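Local coordinates for protein putative modification methylase (Thermus thermophilus, PDB 2ZIF) that probably transfers a methyl group from S-adenosylmethionine to the N4 amino group of cytosine in DNA, at residues R23-D28 against R259-E264; A39-V44 against V238-F243; V45-Y50 against V94-D99. All coordinates share one frame; numbering follows the deposited sequence.

Contact 1 (R23-D28 against R259-E264). With SAM (S-adenosylmethionine), chain D.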
loop_
_atom_site.group_PDB
_atom_site.type_symbol
_atom_site.label_atom_id
_atom_site.label_comp_id
_atom_site.label_asym_id
_atom_site.label_seq_id
_atom_site.Cartn_x
_atom_site.Cartn_y
_atom_site.Cartn_z
ATOM N N ARG B 23 -0.378 -17.684 -26.681
ATOM C CA ARG B 23 -0.482 -16.616 -27.660
ATOM C C ARG B 23 -0.179 -15.215 -27.130
ATOM O O ARG B 23 -0.483 -14.880 -25.982
ATOM C CB ARG B 23 -1.889 -16.634 -28.259
ATOM C CG ARG B 23 -2.444 -18.035 -28.490
ATOM C CD ARG B 23 -3.943 -17.994 -28.759
ATOM N NE ARG B 23 -4.266 -17.528 -30.106
ATOM C CZ ARG B 23 -4.146 -18.269 -31.203
ATOM N NH1 ARG B 23 -4.462 -17.760 -32.387
ATOM N NH2 ARG B 23 -3.722 -19.524 -31.121
ATOM N N LEU B 24 0.423 -14.398 -27.988
ATOM C CA LEU B 24 0.740 -13.025 -27.640
ATOM C C LEU B 24 0.155 -12.145 -28.744
ATOM O O LEU B 24 0.583 -12.213 -29.895
ATOM C CB LEU B 24 2.253 -12.825 -27.566
ATOM C CG LEU B 24 2.782 -11.670 -26.706
ATOM C CD1 LEU B 24 4.094 -11.184 -27.307
ATOM C CD2 LEU B 24 1.775 -10.526 -26.633
ATOM N N HIS B 25 -0.837 -11.333 -28.394
ATOM C CA HIS B 25 -1.478 -10.443 -29.358
ATOM C C HIS B 25 -0.777 -9.084 -29.387
ATOM O O HIS B 25 -0.669 -8.412 -28.358
ATOM C CB HIS B 25 -2.953 -10.248 -28.995
ATOM C CG HIS B 25 -3.758 -11.509 -29.038
ATOM N ND1 HIS B 25 -4.580 -11.831 -30.097
ATOM C CD2 HIS B 25 -3.842 -12.544 -28.169
ATOM C CE1 HIS B 25 -5.133 -13.010 -29.878
ATOM N NE2 HIS B 25 -4.702 -13.465 -28.716
ATOM N N VAL B 26 -0.296 -8.686 -30.561
ATOM C CA VAL B 26 0.369 -7.396 -30.699
ATOM C C VAL B 26 -0.709 -6.347 -30.930
ATOM O O VAL B 26 -1.373 -6.339 -31.968
ATOM C CB VAL B 26 1.359 -7.391 -31.876
ATOM C CG1 VAL B 26 2.121 -6.076 -31.917
ATOM C CG2 VAL B 26 2.316 -8.543 -31.738
ATOM N N GLY B 27 -0.889 -5.474 -29.945
ATOM C CA GLY B 27 -1.903 -4.446 -30.053
ATOM C C GLY B 27 -2.162 -3.696 -28.760
ATOM O O GLY B 27 -1.374 -3.765 -27.806
ATOM N N ASP B 28 -3.276 -2.972 -28.739
ATOM C CA ASP B 28 -3.675 -2.176 -27.589
ATOM C C ASP B 28 -4.537 -2.973 -26.613
ATOM O O ASP B 28 -5.617 -3.455 -26.968
ATOM C CB ASP B 28 -4.447 -0.950 -28.057
ATOM C CG ASP B 28 -5.000 -0.146 -26.910
ATOM O OD1 ASP B 28 -4.269 0.713 -26.377
ATOM O OD2 ASP B 28 -6.169 -0.387 -26.536
ATOM N N ARG B 259 -1.771 -22.192 -19.574
ATOM C CA ARG B 259 -1.883 -21.631 -20.915
ATOM C C ARG B 259 -1.562 -20.131 -20.862
ATOM O O ARG B 259 -2.147 -19.393 -20.066
ATOM C CB ARG B 259 -3.295 -21.839 -21.460
ATOM C CG ARG B 259 -3.757 -23.287 -21.456
ATOM C CD ARG B 259 -5.110 -23.433 -22.138
ATOM N NE ARG B 259 -5.025 -23.137 -23.566
ATOM C CZ ARG B 259 -6.052 -22.744 -24.313
ATOM N NH1 ARG B 259 -7.255 -22.597 -23.762
ATOM N NH2 ARG B 259 -5.877 -22.493 -25.608
ATOM N N ALA B 260 -0.635 -19.685 -21.709
ATOM C CA ALA B 260 -0.244 -18.279 -21.741
ATOM C C ALA B 260 -1.049 -17.431 -22.710
ATOM O O ALA B 260 -1.368 -17.851 -23.820
ATOM C CB ALA B 260 1.241 -18.150 -22.068
ATOM N N LEU B 261 -1.369 -16.221 -22.276
ATOM C CA LEU B 261 -2.114 -15.288 -23.093
ATOM C C LEU B 261 -1.611 -13.872 -22.789
ATOM O O LEU B 261 -1.392 -13.521 -21.625
ATOM C CB LEU B 261 -3.607 -15.405 -22.782
ATOM C CG LEU B 261 -4.529 -14.506 -23.610
ATOM C CD1 LEU B 261 -4.406 -14.869 -25.088
ATOM C CD2 LEU B 261 -5.959 -14.657 -23.134
ATOM N N GLY B 262 -1.417 -13.062 -23.827
ATOM C CA GLY B 262 -0.933 -11.713 -23.590
ATOM C C GLY B 262 -1.096 -10.681 -24.690
ATOM O O GLY B 262 -1.275 -11.009 -25.865
ATOM N N VAL B 263 -1.032 -9.415 -24.288
ATOM C CA VAL B 263 -1.139 -8.289 -25.209
ATOM C C VAL B 263 0.121 -7.441 -25.044
ATOM O O VAL B 263 0.651 -7.322 -23.944
ATOM C CB VAL B 263 -2.360 -7.407 -24.883
ATOM C CG1 VAL B 263 -2.742 -6.578 -26.104
ATOM C CG2 VAL B 263 -3.516 -8.266 -24.417
ATOM N N GLU B 264 0.604 -6.860 -26.135
ATOM C CA GLU B 264 1.805 -6.024 -26.097
ATOM C C GLU B 264 1.752 -5.053 -27.264
ATOM O O GLU B 264 1.732 -5.460 -28.428
ATOM C CB GLU B 264 3.062 -6.904 -26.165
ATOM C CG GLU B 264 4.392 -6.167 -26.350
ATOM C CD GLU B 264 4.508 -4.893 -25.531
ATOM O OE1 GLU B 264 4.063 -4.870 -24.362
ATOM O OE2 GLU B 264 5.066 -3.909 -26.057
HETATM N N SAM D . 6.859 -7.554 -16.868
HETATM C CA SAM D . 6.889 -7.324 -18.317
HETATM C C SAM D . 7.995 -8.014 -19.132
HETATM O O SAM D . 8.357 -7.496 -20.194
HETATM O OXT SAM D . 8.461 -9.067 -18.682
HETATM C CB SAM D . 6.972 -5.813 -18.661
HETATM C CG SAM D . 5.357 -5.063 -18.764
HETATM S SD SAM D . 5.625 -3.250 -18.906
HETATM C CE SAM D . 5.701 -2.672 -17.179
HETATM C "C5'" SAM D . 4.104 -2.595 -19.623
HETATM C "C4'" SAM D . 3.901 -2.928 -21.109
HETATM O "O4'" SAM D . 2.668 -2.422 -21.580
HETATM C "C3'" SAM D . 4.987 -2.398 -22.068
HETATM O "O3'" SAM D . 5.745 -3.441 -22.665
HETATM C "C2'" SAM D . 4.223 -1.445 -22.986
HETATM O "O2'" SAM D . 4.627 -1.569 -24.351
HETATM C "C1'" SAM D . 2.800 -2.002 -22.915
HETATM N N9 SAM D . 1.703 -1.043 -23.135
HETATM C C8 SAM D . 1.553 0.269 -22.834
HETATM N N7 SAM D . 0.367 0.770 -23.204
HETATM C C5 SAM D . -0.326 -0.290 -23.796
HETATM C C6 SAM D . -1.567 -0.514 -24.382
HETATM N N6 SAM D . -2.495 0.474 -24.493
HETATM N N1 SAM D . -1.907 -1.756 -24.873
HETATM C C2 SAM D . -1.021 -2.772 -24.788
HETATM N N3 SAM D . 0.200 -2.639 -24.234
HETATM C C4 SAM D . 0.522 -1.412 -23.749
#
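His25 and Gly262 meet at the shortest rung of a parallel ladder: His25 N gives its hydrogen to Gly262 O over 2.6 Å, in a nearly straight bond of 162°. The same oxygen lies in the plane of the His25 ring at its edge, while Leu24 CD2 approaches it at 3.2 Å from the opposite face, that of Leu24 and Glu264. The Leu24 methyl lies against the Gly262 peptide and goes on to reach Glu264 CB. On the face of His25, Leu261 and Val263, the Leu261 and His25 side chains cross obliquely, Leu261 CD1 meeting His25 CD2 at 3.9 Å, and Phe36 packs edge-to-face with that ring. Farther along, Gly27 N still bonds to Glu264 O as the strand gives way to a loop. The two chains finish side by side at S-adenosylmethionine. Glu264, its CG anti to the backbone N (chi1 171°) and the chain then bent, presents both carboxylate oxygens to the ribose: OE1 takes SAM O3' at 2.8 Å and OE2 takes SAM O2' at 2.9 Å. OE1 is also bonded to Gly245 N and OE2 to Val266 N, so the carboxylate is probably held firmly against rotation. Asp28 divides its oxygens differently, OD1 receiving SAM N6 at 2.6 Å and OD2 capping the following helix at Glu31 N. An acidic residue ending one strand to hold the ribose diol, beside another that reads the adenine amino group, is typical of the cofactor site of Rossmann-like methyltransferases.

Contact 2 (A39-V44 against V238-F243). With SAM (S-adenosylmethionine), chain D.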
loop_
_atom_site.group_PDB
_atom_site.type_symbol
_atom_site.label_atom_id
_atom_site.label_comp_id
_atom_site.label_asym_id
_atom_site.label_seq_id
_atom_site.Cartn_x
_atom_site.Cartn_y
_atom_site.Cartn_z
ATOM N N ALA B 39 -15.543 -14.331 -18.795
ATOM C CA ALA B 39 -15.246 -15.487 -17.959
ATOM C C ALA B 39 -14.373 -16.557 -18.609
ATOM O O ALA B 39 -14.588 -17.744 -18.393
ATOM C CB ALA B 39 -16.548 -16.105 -17.474
ATOM N N SER B 40 -13.384 -16.139 -19.388
ATOM C CA SER B 40 -12.489 -17.084 -20.046
ATOM C C SER B 40 -11.050 -17.032 -19.512
ATOM O O SER B 40 -10.168 -17.702 -20.039
ATOM C CB SER B 40 -12.477 -16.831 -21.561
ATOM O OG SER B 40 -12.047 -15.517 -21.874
ATOM N N VAL B 41 -10.810 -16.237 -18.472
ATOM C CA VAL B 41 -9.469 -16.118 -17.899
ATOM C C VAL B 41 -9.476 -16.455 -16.414
ATOM O O VAL B 41 -10.369 -16.047 -15.673
ATOM C CB VAL B 41 -8.897 -14.687 -18.088
ATOM C CG1 VAL B 41 -7.517 -14.579 -17.434
ATOM C CG2 VAL B 41 -8.811 -14.360 -19.569
ATOM N N HIS B 42 -8.468 -17.195 -15.981
ATOM C CA HIS B 42 -8.377 -17.601 -14.586
ATOM C C HIS B 42 -7.462 -16.736 -13.735
ATOM O O HIS B 42 -7.723 -16.528 -12.557
ATOM C CB HIS B 42 -7.894 -19.043 -14.515
ATOM C CG HIS B 42 -8.653 -19.966 -15.411
ATOM N ND1 HIS B 42 -9.929 -20.398 -15.122
ATOM C CD2 HIS B 42 -8.339 -20.495 -16.616
ATOM C CE1 HIS B 42 -10.366 -21.156 -16.111
ATOM N NE2 HIS B 42 -9.419 -21.230 -17.029
ATOM N N LEU B 43 -6.393 -16.224 -14.333
ATOM C CA LEU B 43 -5.441 -15.429 -13.582
ATOM C C LEU B 43 -4.760 -14.375 -14.432
ATOM O O LEU B 43 -4.326 -14.653 -15.547
ATOM C CB LEU B 43 -4.359 -16.350 -12.995
ATOM C CG LEU B 43 -3.516 -15.931 -11.776
ATOM C CD1 LEU B 43 -2.135 -16.601 -11.844
ATOM C CD2 LEU B 43 -3.355 -14.439 -11.720
ATOM N N VAL B 44 -4.666 -13.161 -13.903
ATOM C CA VAL B 44 -3.959 -12.092 -14.595
ATOM C C VAL B 44 -2.776 -11.593 -13.745
ATOM O O VAL B 44 -2.957 -11.158 -12.612
ATOM C CB VAL B 44 -4.867 -10.886 -14.890
ATOM C CG1 VAL B 44 -4.023 -9.707 -15.368
ATOM C CG2 VAL B 44 -5.897 -11.254 -15.953
ATOM N N VAL B 238 -5.766 -20.418 -17.799
ATOM C CA VAL B 238 -5.328 -19.360 -18.694
ATOM C C VAL B 238 -4.788 -18.201 -17.862
ATOM O O VAL B 238 -5.487 -17.665 -17.002
ATOM C CB VAL B 238 -6.501 -18.865 -19.575
ATOM C CG1 VAL B 238 -6.074 -17.645 -20.387
ATOM C CG2 VAL B 238 -6.943 -19.987 -20.503
ATOM N N VAL B 239 -3.534 -17.839 -18.103
ATOM C CA VAL B 239 -2.916 -16.737 -17.381
ATOM C C VAL B 239 -2.793 -15.551 -18.332
ATOM O O VAL B 239 -2.295 -15.687 -19.449
ATOM C CB VAL B 239 -1.536 -17.150 -16.823
ATOM C CG1 VAL B 239 -0.857 -15.960 -16.132
ATOM C CG2 VAL B 239 -1.718 -18.294 -15.824
ATOM N N LEU B 240 -3.261 -14.389 -17.892
ATOM C CA LEU B 240 -3.229 -13.205 -18.739
ATOM C C LEU B 240 -2.327 -12.078 -18.252
ATOM O O LEU B 240 -2.247 -11.803 -17.062
ATOM C CB LEU B 240 -4.645 -12.640 -18.881
ATOM C CG LEU B 240 -5.085 -11.844 -20.116
ATOM C CD1 LEU B 240 -6.443 -11.225 -19.814
ATOM C CD2 LEU B 240 -4.111 -10.760 -20.480
ATOM N N ASP B 241 -1.655 -11.433 -19.201
ATOM C CA ASP B 241 -0.824 -10.271 -18.929
ATOM C C ASP B 241 -1.108 -9.342 -20.103
ATOM O O ASP B 241 -0.611 -9.564 -21.210
ATOM C CB ASP B 241 0.670 -10.611 -18.910
ATOM C CG ASP B 241 1.522 -9.427 -18.475
ATOM O OD1 ASP B 241 1.062 -8.281 -18.657
ATOM O OD2 ASP B 241 2.647 -9.633 -17.962
ATOM N N PRO B 242 -1.918 -8.293 -19.884
ATOM C CA PRO B 242 -2.245 -7.354 -20.962
ATOM C C PRO B 242 -1.074 -6.444 -21.341
ATOM O O PRO B 242 -1.125 -5.753 -22.356
ATOM C CB PRO B 242 -3.414 -6.546 -20.390
ATOM C CG PRO B 242 -3.865 -7.313 -19.187
ATOM C CD PRO B 242 -2.597 -7.899 -18.646
ATOM N N PHE B 243 -0.031 -6.439 -20.518
ATOM C CA PHE B 243 1.147 -5.607 -20.758
ATOM C C PHE B 243 2.376 -6.503 -20.715
ATOM O O PHE B 243 3.285 -6.284 -19.929
ATOM C CB PHE B 243 1.249 -4.540 -19.666
ATOM C CG PHE B 243 0.024 -3.692 -19.533
ATOM C CD1 PHE B 243 -0.754 -3.752 -18.387
ATOM C CD2 PHE B 243 -0.363 -2.840 -20.561
ATOM C CE1 PHE B 243 -1.901 -2.979 -18.255
ATOM C CE2 PHE B 243 -1.516 -2.056 -20.442
ATOM C CZ PHE B 243 -2.285 -2.127 -19.285
HETATM N N SAM D . 6.859 -7.554 -16.868
HETATM C CA SAM D . 6.889 -7.324 -18.317
HETATM C C SAM D . 7.995 -8.014 -19.132
HETATM O O SAM D . 8.357 -7.496 -20.194
HETATM O OXT SAM D . 8.461 -9.067 -18.682
HETATM C CB SAM D . 6.972 -5.813 -18.661
HETATM C CG SAM D . 5.357 -5.063 -18.764
HETATM S SD SAM D . 5.625 -3.250 -18.906
HETATM C CE SAM D . 5.701 -2.672 -17.179
HETATM C "C5'" SAM D . 4.104 -2.595 -19.623
HETATM C "C4'" SAM D . 3.901 -2.928 -21.109
HETATM O "O4'" SAM D . 2.668 -2.422 -21.580
HETATM C "C3'" SAM D . 4.987 -2.398 -22.068
HETATM O "O3'" SAM D . 5.745 -3.441 -22.665
HETATM C "C2'" SAM D . 4.223 -1.445 -22.986
HETATM O "O2'" SAM D . 4.627 -1.569 -24.351
HETATM C "C1'" SAM D . 2.800 -2.002 -22.915
HETATM N N9 SAM D . 1.703 -1.043 -23.135
HETATM C C8 SAM D . 1.553 0.269 -22.834
HETATM N N7 SAM D . 0.367 0.770 -23.204
HETATM C C5 SAM D . -0.326 -0.290 -23.796
HETATM C C6 SAM D . -1.567 -0.514 -24.382
HETATM N N6 SAM D . -2.495 0.474 -24.493
HETATM N N1 SAM D . -1.907 -1.756 -24.873
HETATM C C2 SAM D . -1.021 -2.772 -24.788
HETATM N N3 SAM D . 0.200 -2.639 -24.234
HETATM C C4 SAM D . 0.522 -1.412 -23.749
#
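Val44 and Leu240 lie side by side and point the same way, paired across neighbouring parallel strands of the Rossmann-like sheet. Val44 CG2 rests against Leu240 CB at 3.5 Å. Val41 comes to the same leucine differently, crossing it at about a right angle with CG1 3.8 Å from Leu240 CB, so two valines from one strand pack against a single leucine of the other. Leu86 of helix 65-86 touches both Val41 and Leu240 and continues this hydrophobic layer. With Val44 CG1 set anti to the backbone N (chi1 169°), that methyl lies over Leu240 O and reaches on to Pro242 CD at 4.0 Å, again at roughly a right angle. On the other surface of the sheet the Leu43 and Val239 side chains make a looser pair.

The backbone corner at His42 probably accounts for the different approaches of the two valines. The chain turns there, and Val238 O accepts from two successive donors, His42 N and Leu43 N, each at 3.2 Å. The first donor lies in the carbonyl plane; the second meets the oxygen almost end-on. Beyond the corner the pairing is regular, with Leu240 N bonded to Leu43 O at 164°.

Strand 238-241 leads directly into the Asp-Pro-Phe start of the family's cofactor-binding motif. Phe243 turns the edge of its ring to the adenine, with CE2 4.0 Å from SAM C5. An Asx turn fixes the bend leading to it: Asp241 OD1 accepts from Phe243 N at 2.8 Å, on its anti side but tilted 27° from the carboxylate plane, while OD2 is hydrogen-bonded to Thr249 OG1.

Contact 3 (V45-Y50 against V94-D99). With SAM (S-adenosylmethionine), chain D.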
loop_
_atom_site.group_PDB
_atom_site.type_symbol
_atom_site.label_atom_id
_atom_site.label_comp_id
_atom_site.label_asym_id
_atom_site.label_seq_id
_atom_site.Cartn_x
_atom_site.Cartn_y
_atom_site.Cartn_z
ATOM N N VAL B 45 -1.563 -11.698 -14.283
ATOM C CA VAL B 45 -0.386 -11.178 -13.595
ATOM C C VAL B 45 0.233 -10.156 -14.544
ATOM O O VAL B 45 0.518 -10.462 -15.711
ATOM C CB VAL B 45 0.672 -12.250 -13.300
ATOM C CG1 VAL B 45 1.849 -11.601 -12.567
ATOM C CG2 VAL B 45 0.072 -13.363 -12.466
ATOM N N THR B 46 0.443 -8.942 -14.050
ATOM C CA THR B 46 0.997 -7.906 -14.900
ATOM C C THR B 46 1.560 -6.736 -14.116
ATOM O O THR B 46 1.376 -6.621 -12.904
ATOM C CB THR B 46 -0.093 -7.366 -15.872
ATOM O OG1 THR B 46 0.487 -6.423 -16.791
ATOM C CG2 THR B 46 -1.210 -6.676 -15.086
ATOM N N SER B 47 2.239 -5.862 -14.841
ATOM C CA SER B 47 2.832 -4.667 -14.282
ATOM C C SER B 47 2.431 -3.542 -15.230
ATOM O O SER B 47 2.792 -3.547 -16.403
ATOM C CB SER B 47 4.351 -4.821 -14.241
ATOM O OG SER B 47 4.918 -3.903 -13.332
ATOM N N PRO B 48 1.674 -2.560 -14.735
ATOM C CA PRO B 48 1.266 -1.467 -15.616
ATOM C C PRO B 48 2.452 -0.738 -16.237
ATOM O O PRO B 48 3.558 -0.755 -15.701
ATOM C CB PRO B 48 0.452 -0.570 -14.695
ATOM C CG PRO B 48 1.128 -0.765 -13.385
ATOM C CD PRO B 48 1.376 -2.246 -13.328
ATOM N N PRO B 49 2.232 -0.100 -17.396
ATOM C CA PRO B 49 3.276 0.642 -18.103
ATOM C C PRO B 49 3.821 1.855 -17.349
ATOM O O PRO B 49 3.136 2.456 -16.527
ATOM C CB PRO B 49 2.603 1.015 -19.430
ATOM C CG PRO B 49 1.138 0.991 -19.110
ATOM C CD PRO B 49 1.015 -0.207 -18.219
ATOM N N TYR B 50 5.077 2.178 -17.648
ATOM C CA TYR B 50 5.818 3.290 -17.059
ATOM C C TYR B 50 5.035 4.600 -17.007
ATOM O O TYR B 50 4.531 5.068 -18.026
ATOM C CB TYR B 50 7.094 3.512 -17.871
ATOM C CG TYR B 50 8.039 4.560 -17.320
ATOM C CD1 TYR B 50 9.003 5.153 -18.141
ATOM C CD2 TYR B 50 7.997 4.936 -15.975
ATOM C CE1 TYR B 50 9.902 6.091 -17.636
ATOM C CE2 TYR B 50 8.890 5.873 -15.460
ATOM C CZ TYR B 50 9.839 6.445 -16.294
ATOM O OH TYR B 50 10.721 7.372 -15.784
ATOM N N VAL B 94 -3.649 -9.653 -10.514
ATOM C CA VAL B 94 -2.463 -9.356 -9.712
ATOM C C VAL B 94 -1.673 -8.278 -10.453
ATOM O O VAL B 94 -1.307 -8.450 -11.622
ATOM C CB VAL B 94 -1.591 -10.611 -9.519
ATOM C CG1 VAL B 94 -0.368 -10.279 -8.671
ATOM C CG2 VAL B 94 -2.403 -11.706 -8.848
ATOM N N ILE B 95 -1.424 -7.168 -9.762
ATOM C CA ILE B 95 -0.727 -6.011 -10.329
ATOM C C ILE B 95 0.523 -5.642 -9.523
ATOM O O ILE B 95 0.432 -5.306 -8.340
ATOM C CB ILE B 95 -1.672 -4.782 -10.345
ATOM C CG1 ILE B 95 -2.955 -5.119 -11.117
ATOM C CG2 ILE B 95 -0.962 -3.578 -10.935
ATOM C CD1 ILE B 95 -4.079 -4.100 -10.943
ATOM N N VAL B 96 1.687 -5.700 -10.159
ATOM C CA VAL B 96 2.928 -5.358 -9.465
ATOM C C VAL B 96 3.305 -3.928 -9.830
ATOM O O VAL B 96 3.650 -3.640 -10.971
ATOM C CB VAL B 96 4.068 -6.324 -9.855
ATOM C CG1 VAL B 96 3.654 -7.750 -9.566
ATOM C CG2 VAL B 96 4.380 -6.185 -11.321
ATOM N N VAL B 97 3.211 -3.030 -8.856
ATOM C CA VAL B 97 3.517 -1.622 -9.075
ATOM C C VAL B 97 4.344 -1.009 -7.977
ATOM O O VAL B 97 4.146 -1.303 -6.810
ATOM C CB VAL B 97 2.258 -0.705 -9.122
ATOM C CG1 VAL B 97 2.101 -0.136 -10.495
ATOM C CG2 VAL B 97 1.024 -1.445 -8.631
ATOM N N GLY B 98 5.237 -0.112 -8.370
ATOM C CA GLY B 98 6.047 0.595 -7.407
ATOM C C GLY B 98 5.556 2.021 -7.486
ATOM O O GLY B 98 5.235 2.492 -8.577
ATOM N N ASP B 99 5.478 2.716 -6.360
ATOM C CA ASP B 99 5.005 4.086 -6.410
ATOM C C ASP B 99 6.041 4.991 -7.098
ATOM O O ASP B 99 7.247 4.900 -6.849
ATOM C CB ASP B 99 4.635 4.564 -5.001
ATOM C CG ASP B 99 3.349 3.897 -4.481
ATOM O OD1 ASP B 99 2.715 3.151 -5.259
ATOM O OD2 ASP B 99 2.966 4.110 -3.308
HETATM N N SAM D . 6.859 -7.554 -16.868
HETATM C CA SAM D . 6.889 -7.324 -18.317
HETATM C C SAM D . 7.995 -8.014 -19.132
HETATM O O SAM D . 8.357 -7.496 -20.194
HETATM O OXT SAM D . 8.461 -9.067 -18.682
HETATM C CB SAM D . 6.972 -5.813 -18.661
HETATM C CG SAM D . 5.357 -5.063 -18.764
HETATM S SD SAM D . 5.625 -3.250 -18.906
HETATM C CE SAM D . 5.701 -2.672 -17.179
HETATM C "C5'" SAM D . 4.104 -2.595 -19.623
HETATM C "C4'" SAM D . 3.901 -2.928 -21.109
HETATM O "O4'" SAM D . 2.668 -2.422 -21.580
HETATM C "C3'" SAM D . 4.987 -2.398 -22.068
HETATM O "O3'" SAM D . 5.745 -3.441 -22.665
HETATM C "C2'" SAM D . 4.223 -1.445 -22.986
HETATM O "O2'" SAM D . 4.627 -1.569 -24.351
HETATM C "C1'" SAM D . 2.800 -2.002 -22.915
HETATM N N9 SAM D . 1.703 -1.043 -23.135
HETATM C C8 SAM D . 1.553 0.269 -22.834
HETATM N N7 SAM D . 0.367 0.770 -23.204
HETATM C C5 SAM D . -0.326 -0.290 -23.796
HETATM C C6 SAM D . -1.567 -0.514 -24.382
HETATM N N6 SAM D . -2.495 0.474 -24.493
HETATM N N1 SAM D . -1.907 -1.756 -24.873
HETATM C C2 SAM D . -1.021 -2.772 -24.788
HETATM N N3 SAM D . 0.200 -2.639 -24.234
HETATM C C4 SAM D . 0.522 -1.412 -23.749
#
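A buried parallel strand pairing joins 45-50 to 94-99 near the middle of the protein, and at Ser47 it passes from backbone rungs to a side-chain bond. Thr46 is held through both of its peptide groups: its N donates to Val94 O at 3.0 Å, and its O receives Val96 N at 2.9 Å in a bond straight to 168°. Where the strand ends, Ser47 takes over with its hydroxyl. OG, anti to the backbone N (chi1 -161°), donates to Val96 O at 2.7 Å, in the carbonyl plane. Replacing this serine with alanine would probably leave Val96 O without its hydroxyl mate and the start of the loop freer to shift. Pro48 follows, crossing Ile95 at about a right angle with CD 3.6 Å from Ile95 CG2.

Facing the cofactor, the loop offers backbone oxygens and a proline: Ser47 O and Pro48 O both lie close to the transferable methyl, SAM CE, the former at 3.1 Å, and Pro49 CB packs against the adenine at SAM C8. This Ser-Pro-Pro-Tyr loop at a strand end is the signature motif of the N4-cytosine methyltransferases, placed beside the methyl group to be transferred.

All three contacts are parallel pairings in one sheet, and each brings at least one segment to S-adenosylmethionine: 23-28 and 259-264, 238-243, and 45-50. Contacts 2 and 3 share strand 41-46 and are buried; contact 1, nearer the sheet's margin, is only partly so. Strands 238-241 and 259-264 are neighbours, joining contact 2 to contact 1 through probable backbone hydrogen bonds from Leu261 N to Val239 O and from Val239 N to Arg259 O. Contacts 2 and 3 meet where Asp241 OD1 is hydrogen-bonded to Thr46 OG1. Their chemistry differs accordingly: contact 1 supplies carboxylates to ribose and adenine, contact 2 is chiefly aliphatic, and contact 3 brings backbone carbonyls to the methyl. Contacts 1 and 3 do not touch.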